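Local coordinates for protein carbohydrate esterase family 2 (CE2) (Chaetomium olivicolor, PDB 4XVH) that probably removes acetyl groups from xylan or related plant polysaccharides, pairing a jelly-roll beta-sandwich domain with an SGNH-type hydrolase domain, at residues 159-162 and 163-166; 254-257 and 258-261; 132-135 and 136-139; 7-10 and 11-14. All coordinates share one frame; numbering follows the deposited sequence.

Contact 1 of 4, residues 159-162 and 163-166; sequences VAWS and GKGL. With PEU (2,5,8,11,14,17,20,23,26,29,32,35,38,41,44,47,50,53,56,59,62,65,68,71,74,77,80-heptacosaoxadooctacontan-82-ol), chain C.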
loop_
_atom_site.group_PDB
_atom_site.type_symbol
_atom_site.label_atom_id
_atom_site.label_comp_id
_atom_site.label_asym_id
_atom_site.label_seq_id
_atom_site.Cartn_x
_atom_site.Cartn_y
_atom_site.Cartn_z
ATOM N N VAL A 159 -2.734 -2.047 -2.556
ATOM C CA VAL A 159 -2.395 -3.171 -3.403
ATOM C C VAL A 159 -1.053 -2.868 -4.013
ATOM O O VAL A 159 -0.967 -2.095 -4.965
ATOM C CB VAL A 159 -3.433 -3.416 -4.507
ATOM C CG1 VAL A 159 -3.036 -4.664 -5.305
ATOM C CG2 VAL A 159 -4.794 -3.643 -3.878
ATOM N N ALA A 160 -0.001 -3.463 -3.458
ATOM C CA ALA A 160 1.359 -3.079 -3.843
ATOM C C ALA A 160 2.319 -4.200 -3.593
ATOM O O ALA A 160 2.095 -5.010 -2.697
ATOM C CB ALA A 160 1.792 -1.849 -3.085
ATOM N N TRP A 161 3.402 -4.251 -4.375
ATOM C CA TRP A 161 4.320 -5.384 -4.302
ATOM C C TRP A 161 5.690 -4.842 -4.751
ATOM O O TRP A 161 5.781 -4.224 -5.803
ATOM C CB TRP A 161 3.828 -6.527 -5.215
ATOM C CG TRP A 161 4.594 -7.810 -5.160
ATOM C CD1 TRP A 161 5.956 -7.977 -5.219
ATOM C CD2 TRP A 161 4.031 -9.133 -5.053
ATOM N NE1 TRP A 161 6.268 -9.332 -5.134
ATOM C CE2 TRP A 161 5.103 -10.053 -5.035
ATOM C CE3 TRP A 161 2.721 -9.623 -4.957
ATOM C CZ2 TRP A 161 4.900 -11.439 -4.937
ATOM C CZ3 TRP A 161 2.522 -11.001 -4.869
ATOM C CH2 TRP A 161 3.603 -11.888 -4.858
ATOM N N SER A 162 6.726 -5.044 -3.942
ATOM C CA SER A 162 8.032 -4.472 -4.273
ATOM C C SER A 162 8.574 -5.043 -5.582
ATOM O O SER A 162 8.473 -6.250 -5.827
ATOM C CB SER A 162 9.030 -4.710 -3.141
ATOM O OG SER A 162 8.641 -3.894 -2.042
ATOM N N GLY A 163 9.131 -4.162 -6.407
ATOM C CA GLY A 163 9.811 -4.556 -7.627
ATOM C C GLY A 163 8.885 -4.591 -8.822
ATOM O O GLY A 163 9.346 -4.777 -9.947
ATOM N N LYS A 164 7.583 -4.390 -8.587
ATOM C CA LYS A 164 6.611 -4.551 -9.647
ATOM C C LYS A 164 6.438 -3.290 -10.458
ATOM O O LYS A 164 6.563 -2.172 -9.959
ATOM C CB LYS A 164 5.261 -4.994 -9.085
ATOM C CG LYS A 164 5.314 -6.367 -8.418
ATOM C CD LYS A 164 5.697 -7.462 -9.428
ATOM C CE LYS A 164 5.468 -8.851 -8.821
ATOM N NZ LYS A 164 5.794 -9.942 -9.796
ATOM N N GLY A 165 6.106 -3.479 -11.729
ATOM C CA GLY A 165 5.865 -2.359 -12.609
ATOM C C GLY A 165 4.486 -2.373 -13.259
ATOM O O GLY A 165 3.641 -3.221 -12.970
ATOM N N LEU A 166 4.278 -1.403 -14.137
ATOM C CA LEU A 166 3.091 -1.298 -14.959
ATOM C C LEU A 166 3.202 -2.132 -16.246
ATOM O O LEU A 166 2.284 -2.875 -16.581
ATOM C CB LEU A 166 2.857 0.166 -15.312
ATOM C CG LEU A 166 1.704 0.526 -16.255
ATOM C CD1 LEU A 166 0.346 0.153 -15.600
ATOM C CD2 LEU A 166 1.748 2.009 -16.638
HETATM C CAA PEU C . 8.045 -16.658 1.301
HETATM O OAB PEU C . 9.315 -16.250 0.763
HETATM C CAC PEU C . 9.713 -17.032 -0.428
HETATM C CAD PEU C . 11.078 -16.750 -1.163
HETATM O OAE PEU C . 12.239 -16.942 -0.320
HETATM C CAF PEU C . 12.310 -16.023 0.816
HETATM C CAG PEU C . 12.662 -14.537 0.631
HETATM O OAH PEU C . 11.873 -13.754 -0.278
HETATM C CAI PEU C . 12.228 -12.345 -0.191
HETATM C CAJ PEU C . 11.624 -11.507 -1.324
HETATM O OAK PEU C . 11.962 -10.103 -1.165
HETATM C CAL PEU C . 11.787 -9.424 -2.426
HETATM C CAM PEU C . 12.128 -7.939 -2.385
HETATM O OAN PEU C . 12.112 -7.564 -3.777
HETATM C CAO PEU C . 12.525 -6.202 -4.031
HETATM C CAP PEU C . 12.906 -6.368 -5.488
HETATM O OAQ PEU C . 13.433 -5.361 -6.387
HETATM C CAR PEU C . 14.624 -4.615 -5.982
HETATM C CAS PEU C . 14.535 -3.458 -4.955
HETATM O OAT PEU C . 13.714 -2.309 -5.407
HETATM C CAU PEU C . 12.301 -2.576 -5.656
HETATM C CAV PEU C . 11.556 -1.316 -6.147
HETATM O OAW PEU C . 10.134 -1.457 -6.392
#

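Contact 2 of 4, residues 254-257 and 258-261; sequences LNSP and MLSD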
loop_
_atom_site.group_PDB
_atom_site.type_symbol
_atom_site.label_atom_id
_atom_site.label_comp_id
_atom_site.label_asym_id
_atom_site.label_seq_id
_atom_site.Cartn_x
_atom_site.Cartn_y
_atom_site.Cartn_z
ATOM N N LEU A 254 0.947 9.433 -9.811
ATOM C CA LEU A 254 2.146 10.072 -9.262
ATOM C C LEU A 254 3.405 9.688 -10.017
ATOM O O LEU A 254 3.553 8.556 -10.453
ATOM C CB LEU A 254 2.354 9.686 -7.787
ATOM C CG LEU A 254 1.532 10.360 -6.683
ATOM C CD1 LEU A 254 0.050 9.978 -6.739
ATOM C CD2 LEU A 254 2.161 10.000 -5.288
ATOM N N ASN A 255 4.339 10.625 -10.122
ATOM C CA ASN A 255 5.646 10.282 -10.603
ATOM C C ASN A 255 6.512 9.861 -9.398
ATOM O O ASN A 255 6.070 9.877 -8.232
ATOM C CB ASN A 255 6.258 11.456 -11.382
ATOM C CG ASN A 255 6.268 12.730 -10.585
ATOM O OD1 ASN A 255 6.004 12.707 -9.396
ATOM N ND2 ASN A 255 6.583 13.856 -11.239
ATOM N N SER A 256 7.743 9.495 -9.673
ATOM C CA SER A 256 8.549 8.775 -8.685
ATOM C C SER A 256 9.569 9.640 -7.956
ATOM O O SER A 256 10.401 10.285 -8.596
ATOM C CB SER A 256 9.300 7.645 -9.378
ATOM O OG SER A 256 10.207 7.077 -8.468
ATOM N N PRO A 257 9.547 9.605 -6.618
ATOM C CA PRO A 257 10.572 10.278 -5.809
ATOM C C PRO A 257 11.958 9.628 -5.960
ATOM O O PRO A 257 12.954 10.232 -5.561
ATOM C CB PRO A 257 10.051 10.105 -4.372
ATOM C CG PRO A 257 9.345 8.757 -4.413
ATOM C CD PRO A 257 8.627 8.808 -5.775
ATOM N N MET A 258 12.016 8.417 -6.531
ATOM C CA MET A 258 13.292 7.734 -6.737
ATOM C C MET A 258 13.878 7.934 -8.130
ATOM O O MET A 258 15.041 7.596 -8.342
ATOM C CB MET A 258 13.148 6.229 -6.461
ATOM C CG MET A 258 12.830 5.931 -5.002
ATOM S SD MET A 258 12.550 4.188 -4.549
ATOM C CE MET A 258 14.232 3.528 -4.748
ATOM N N LEU A 259 13.105 8.452 -9.085
ATOM C CA LEU A 259 13.689 8.735 -10.403
ATOM C C LEU A 259 14.216 10.159 -10.431
ATOM O O LEU A 259 13.664 11.042 -9.761
ATOM C CB LEU A 259 12.666 8.532 -11.520
ATOM C CG LEU A 259 12.155 7.095 -11.657
ATOM C CD1 LEU A 259 11.165 7.001 -12.814
ATOM C CD2 LEU A 259 13.328 6.142 -11.864
ATOM N N SER A 260 15.285 10.383 -11.195
ATOM C CA SER A 260 15.848 11.721 -11.349
ATOM C C SER A 260 16.135 11.979 -12.817
ATOM O O SER A 260 15.954 11.077 -13.651
ATOM C CB SER A 260 17.130 11.878 -10.530
ATOM O OG SER A 260 18.170 11.162 -11.141
ATOM N N ASP A 261 16.594 13.196 -13.119
ATOM C CA ASP A 261 17.068 13.526 -14.459
ATOM C C ASP A 261 18.582 13.449 -14.549
ATOM O O ASP A 261 19.160 13.850 -15.552
ATOM C CB ASP A 261 16.591 14.924 -14.877
ATOM C CG ASP A 261 15.116 14.946 -15.187
ATOM O OD1 ASP A 261 14.560 13.864 -15.475
ATOM O OD2 ASP A 261 14.504 16.027 -15.113
#

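Contact 3 of 4, residues 132-135 and 136-139; sequences TNTA and ALED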
loop_
_atom_site.group_PDB
_atom_site.type_symbol
_atom_site.label_atom_id
_atom_site.label_comp_id
_atom_site.label_asym_id
_atom_site.label_seq_id
_atom_site.Cartn_x
_atom_site.Cartn_y
_atom_site.Cartn_z
ATOM N N THR A 132 19.769 -3.651 5.108
ATOM C CA THR A 132 19.018 -4.676 4.384
ATOM C C THR A 132 17.543 -4.630 4.765
ATOM O O THR A 132 17.189 -4.647 5.945
ATOM C CB THR A 132 19.601 -6.078 4.658
ATOM O OG1 THR A 132 20.921 -6.127 4.106
ATOM C CG2 THR A 132 18.753 -7.144 4.012
ATOM N N ASN A 133 16.683 -4.527 3.763
ATOM C CA ASN A 133 15.247 -4.487 4.018
ATOM C C ASN A 133 14.805 -5.768 4.688
ATOM O O ASN A 133 15.337 -6.843 4.391
ATOM C CB ASN A 133 14.455 -4.302 2.729
ATOM C CG ASN A 133 12.979 -4.024 2.995
ATOM O OD1 ASN A 133 12.631 -3.128 3.786
ATOM N ND2 ASN A 133 12.107 -4.781 2.340
ATOM N N THR A 134 13.847 -5.654 5.597
ATOM C CA THR A 134 13.251 -6.818 6.252
ATOM C C THR A 134 11.768 -6.519 6.381
ATOM O O THR A 134 11.376 -5.355 6.264
ATOM C CB THR A 134 13.800 -7.060 7.649
ATOM O OG1 THR A 134 13.450 -5.933 8.474
ATOM C CG2 THR A 134 15.339 -7.244 7.648
ATOM N N ALA A 135 10.947 -7.534 6.643
ATOM C CA ALA A 135 9.538 -7.272 6.941
ATOM C C ALA A 135 9.453 -6.289 8.116
ATOM O O ALA A 135 8.617 -5.386 8.114
ATOM C CB ALA A 135 8.779 -8.582 7.290
ATOM N N ALA A 136 10.327 -6.469 9.114
ATOM C CA ALA A 136 10.272 -5.622 10.317
ATOM C C ALA A 136 10.520 -4.136 9.986
ATOM O O ALA A 136 9.951 -3.264 10.629
ATOM C CB ALA A 136 11.281 -6.104 11.360
ATOM N N LEU A 137 11.332 -3.856 8.967
ATOM C CA LEU A 137 11.669 -2.459 8.625
ATOM C C LEU A 137 10.648 -1.814 7.691
ATOM O O LEU A 137 10.611 -0.588 7.536
ATOM C CB LEU A 137 13.058 -2.377 8.004
ATOM C CG LEU A 137 14.193 -2.640 9.024
ATOM C CD1 LEU A 137 15.570 -2.529 8.379
ATOM C CD2 LEU A 137 14.117 -1.668 10.221
ATOM N N GLU A 138 9.837 -2.639 7.035
ATOM C CA GLU A 138 8.771 -2.103 6.209
ATOM C C GLU A 138 7.738 -1.442 7.111
ATOM O O GLU A 138 7.508 -1.905 8.231
ATOM C CB GLU A 138 8.150 -3.216 5.350
ATOM C CG GLU A 138 9.178 -3.817 4.422
ATOM C CD GLU A 138 8.545 -4.605 3.306
ATOM O OE1 GLU A 138 7.510 -5.252 3.594
ATOM O OE2 GLU A 138 9.075 -4.559 2.152
ATOM N N ASP A 139 7.085 -0.389 6.633
ATOM C CA ASP A 139 6.170 0.323 7.518
ATOM C C ASP A 139 5.023 0.936 6.717
ATOM O O ASP A 139 4.957 2.151 6.554
ATOM C CB ASP A 139 6.929 1.413 8.304
ATOM C CG ASP A 139 6.165 1.920 9.526
ATOM O OD1 ASP A 139 4.929 1.742 9.581
ATOM O OD2 ASP A 139 6.811 2.508 10.450
#

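Contact 4 of 4, residues 7-10 and 11-14; sequences RVNP and ATKE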
loop_
_atom_site.group_PDB
_atom_site.type_symbol
_atom_site.label_atom_id
_atom_site.label_comp_id
_atom_site.label_asym_id
_atom_site.label_seq_id
_atom_site.Cartn_x
_atom_site.Cartn_y
_atom_site.Cartn_z
ATOM N N ARG A 7 -8.011 -5.238 1.541
ATOM C CA ARG A 7 -8.528 -6.296 0.708
ATOM C C ARG A 7 -8.142 -7.644 1.325
ATOM O O ARG A 7 -6.978 -8.046 1.251
ATOM C CB ARG A 7 -7.991 -6.161 -0.718
ATOM C CG ARG A 7 -8.541 -7.189 -1.714
ATOM C CD ARG A 7 -7.853 -7.045 -3.065
ATOM N NE ARG A 7 -8.252 -5.822 -3.760
ATOM C CZ ARG A 7 -7.993 -5.611 -5.049
ATOM N NH1 ARG A 7 -7.328 -6.554 -5.734
ATOM N NH2 ARG A 7 -8.404 -4.490 -5.662
ATOM N N VAL A 8 -9.108 -8.308 1.970
ATOM C CA VAL A 8 -8.846 -9.580 2.651
ATOM C C VAL A 8 -9.851 -10.618 2.189
ATOM O O VAL A 8 -11.050 -10.426 2.321
ATOM C CB VAL A 8 -8.903 -9.442 4.178
ATOM C CG1 VAL A 8 -8.710 -10.814 4.891
ATOM C CG2 VAL A 8 -7.827 -8.437 4.655
ATOM N N ASN A 9 -9.353 -11.709 1.618
ATOM C CA ASN A 9 -10.238 -12.767 1.139
ATOM C C ASN A 9 -10.924 -13.431 2.328
ATOM O O ASN A 9 -10.265 -14.059 3.140
ATOM C CB ASN A 9 -9.439 -13.784 0.328
ATOM C CG ASN A 9 -10.311 -14.823 -0.370
ATOM O OD1 ASN A 9 -11.491 -15.015 -0.050
ATOM N ND2 ASN A 9 -9.702 -15.523 -1.321
ATOM N N PRO A 10 -12.257 -13.285 2.446
ATOM C CA PRO A 10 -12.916 -13.896 3.607
ATOM C C PRO A 10 -12.893 -15.427 3.594
ATOM O O PRO A 10 -13.155 -16.014 4.636
ATOM C CB PRO A 10 -14.353 -13.372 3.519
ATOM C CG PRO A 10 -14.567 -13.067 2.058
ATOM C CD PRO A 10 -13.209 -12.624 1.531
ATOM N N ALA A 11 -12.562 -16.056 2.465
ATOM C CA ALA A 11 -12.458 -17.517 2.424
ATOM C C ALA A 11 -11.149 -18.016 3.042
ATOM O O ALA A 11 -11.027 -19.201 3.376
ATOM C CB ALA A 11 -12.587 -18.038 0.981
ATOM N N THR A 12 -10.168 -17.130 3.179
ATOM C CA THR A 12 -8.879 -17.519 3.742
ATOM C C THR A 12 -8.501 -16.754 5.009
ATOM O O THR A 12 -7.663 -17.206 5.774
ATOM C CB THR A 12 -7.762 -17.276 2.750
ATOM O OG1 THR A 12 -7.673 -15.860 2.535
ATOM C CG2 THR A 12 -8.050 -18.009 1.420
ATOM N N LYS A 13 -9.082 -15.567 5.180
ATOM C CA LYS A 13 -8.712 -14.640 6.237
ATOM C C LYS A 13 -7.202 -14.370 6.281
ATOM O O LYS A 13 -6.613 -14.123 7.352
ATOM C CB LYS A 13 -9.209 -15.142 7.592
ATOM C CG LYS A 13 -10.741 -15.161 7.672
ATOM C CD LYS A 13 -11.256 -15.238 9.110
ATOM C CE LYS A 13 -10.899 -16.541 9.782
ATOM N NZ LYS A 13 -11.471 -16.610 11.177
ATOM N N GLU A 14 -6.595 -14.376 5.097
ATOM C CA GLU A 14 -5.167 -14.096 4.963
ATOM C C GLU A 14 -4.896 -12.611 4.888
ATOM O O GLU A 14 -5.424 -11.901 4.018
ATOM C CB GLU A 14 -4.583 -14.784 3.719
ATOM C CG GLU A 14 -3.073 -14.543 3.500
ATOM C CD GLU A 14 -2.600 -15.106 2.162
ATOM O OE1 GLU A 14 -3.448 -15.362 1.282
ATOM O OE2 GLU A 14 -1.381 -15.328 2.002
HETATM O O HOH W 1 -4.928 -9.629 1.859
HETATM O O HOH W 2 -6.554 -12.203 1.700
#

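Contact 1 of 4, residues 159-162 and 163-166
Trp161 and Lys164 are the end residues of a type II beta turn after strand 155-160, with Ser162 and Gly163 at its corners, closed by a weak bond from Lys164 N to Trp161 O of 3.3 Å. Gly163 has a positive phi of 91°, where a side chain would be pressed against Ser162 O. The side chains of Trp161 and Lys164 run the same way from the turn. Lys164 bends at its second torsion and lays CE over one face of the indole, 3.7 Å from the centroid of the five-membered ring: a CH-pi contact. NZ continues above the same face, 4.8 Å from that centroid, in a cation-pi pairing, and also bonds to Pro179 O. Strand 155-160 is outermost in the parallel sheet of this chain. As in SGNH hydrolases, the turn's glycine is probably the block II oxyanion-hole donor; here Gly163 N gives its hydrogen to OAW of the bound polyether PEU, 2.9 Å away. Ser162 CB borders the same ligand 3.9 Å from its CAO, while Ser162 OG is bonded to Glu84. With an alanine in place of Trp161, the Lys164 chain would probably lose the flat surface beneath it and become freer to turn.

Contact 2 of 4, residues 254-257 and 258-261
Ser256 and Met258 meet in a type I beta turn, Ser256 to Leu259, that is also an ST turn: the serine hydroxyl oxygen accepts the backbone N-H two residues on. It lies in the loop leaving strand 250-254 of the central parallel sheet, and illustrates how one small side chain can organise a tight bend. Ser256 OG is turned beside the carbonyl carbon of its own residue (chi1 172°), which brings it 3.0 Å from Met258 N. A weaker bond reaches the same OG from Leu259 N at 3.3 Å, and Leu259 N also makes the weak turn-closing bond to Ser256 O. The strongest partner of this buried hydroxyl is Thr214 OG1, outside the turn. Pro257 fills the second position, its ring holding phi at -67°, which suits the turn. Met258 starts alongside the hydroxyl, CB 3.7 Å from Ser256 OG, then its chain leads off the turn and bends at the sulfur, touching Ile119, Gln297 and His306; the last is a pocket residue, so the methionine borders the surroundings of the ligand site, its side chain about 6 Å from PEU. On the flank of the turn beside Ser256, the branch carbon Leu259 CG packs 3.7 Å from Ser256 CB.

Contact 3 of 4, residues 132-135 and 136-139
Thr134 O is gripped by two backbone donors three and four residues on, Glu138 N at 3.2 Å and, more weakly, Leu137 N at 3.1 Å. The threonine adds its hydroxyl: with OG1 between the backbone N and the carbonyl carbon (chi1 64°), it accepts from Leu137 N at 3.0 Å. Leu137 folds back over the same oxygen, CG 3.4 Å from Thr134 OG1, and sends CD1 to 3.6 Å from Thr132 O. The bond from Glu138 N to the carbonyl four residues back makes an alpha-turn, part of the long loop between helices 118-121 and 144-151 of the hydrolase domain. Ser43 and Arg82 bond to the carbonyls of Ala135 and Ala136, so the turn is tied to the beta-sandwich side. Asn133 and Glu138 cross at about a right angle: ND2 donates to OE2 at 3.0 Å in a fairly straight bond (162°), within the amide plane but from above the carboxylate plane. The same ND2 is bonded to Tyr87 OH, a pocket residue. A leucine in place of Asn133 would probably leave Glu138 OE2 without this donor, close to the like charge of Glu84, and deprive Tyr87 of a partner. Glu138 CG passes 3.3 Å from Thr134 O.

Contact 4 of 4, residues 7-10 and 11-14
An Asx turn opens the bend between strands 3-5 and 14-15 of the N-terminal region: Asn9 OD1 accepts from Ala11 N at 2.9 Å, the donor lying well above the amide plane, about 45° out of it. Asn9 serves the bend twice, since its backbone oxygen also receives two donors. Thr12 N comes from above the carbonyl plane at 3.1 Å, whereas Lys13 N lies at 2.8 Å almost straight out from the carbonyl. Lys13 itself has left-handed backbone angles (52°/34°) and pairs through its backbone with Leu92, and its NZ bonds to Gly93 O. Thr12 then forms an ST turn. Its OG1 sits between the backbone N and the carbonyl carbon, from where it accepts Glu14 N at 3.2 Å. The space between the two arms holds two waters that both donate to Glu14 O: one also donates to Arg7 O at 2.7 Å, the other accepts from Asn9 N at 2.8 Å and reaches Glu14 O at 2.6 Å. Further out, Asn9 ND2 bonds to Asp192, and Arg7 makes cation-pi contacts with Tyr185 and Tyr197, so the loop reaches the hydrolase domain as well. Glu14 OE2 is bonded to Ser89. The whole is an Asx turn followed by an ST turn, delivering the chain into edge strand 14-15 of the beta-sandwich.

How the contacts relate
All four are tight bends, yet their chemistry differs with their place in the fold. Contacts 1 and 2 are buried and follow strands 155-160 and 250-254 of the same parallel sheet, without touching each other; one pairs a cationic chain with an indole, the other relies on a small hydroxyl. Contact 1 forms part of the ligand pocket, while contacts 2 and 3 lie close to it. Contact 3 is partly buried at the meeting of the domains, where amide and carboxylate work together; it reaches contact 1 by packing of Ser162 OG against Glu138 OE2, 4.3 Å apart. Contact 4, also only partly buried, relies on side-chain and backbone acceptors and two waters, and touches contact 1 where Arg7 CZ packs 3.9 Å from Val159 CG2.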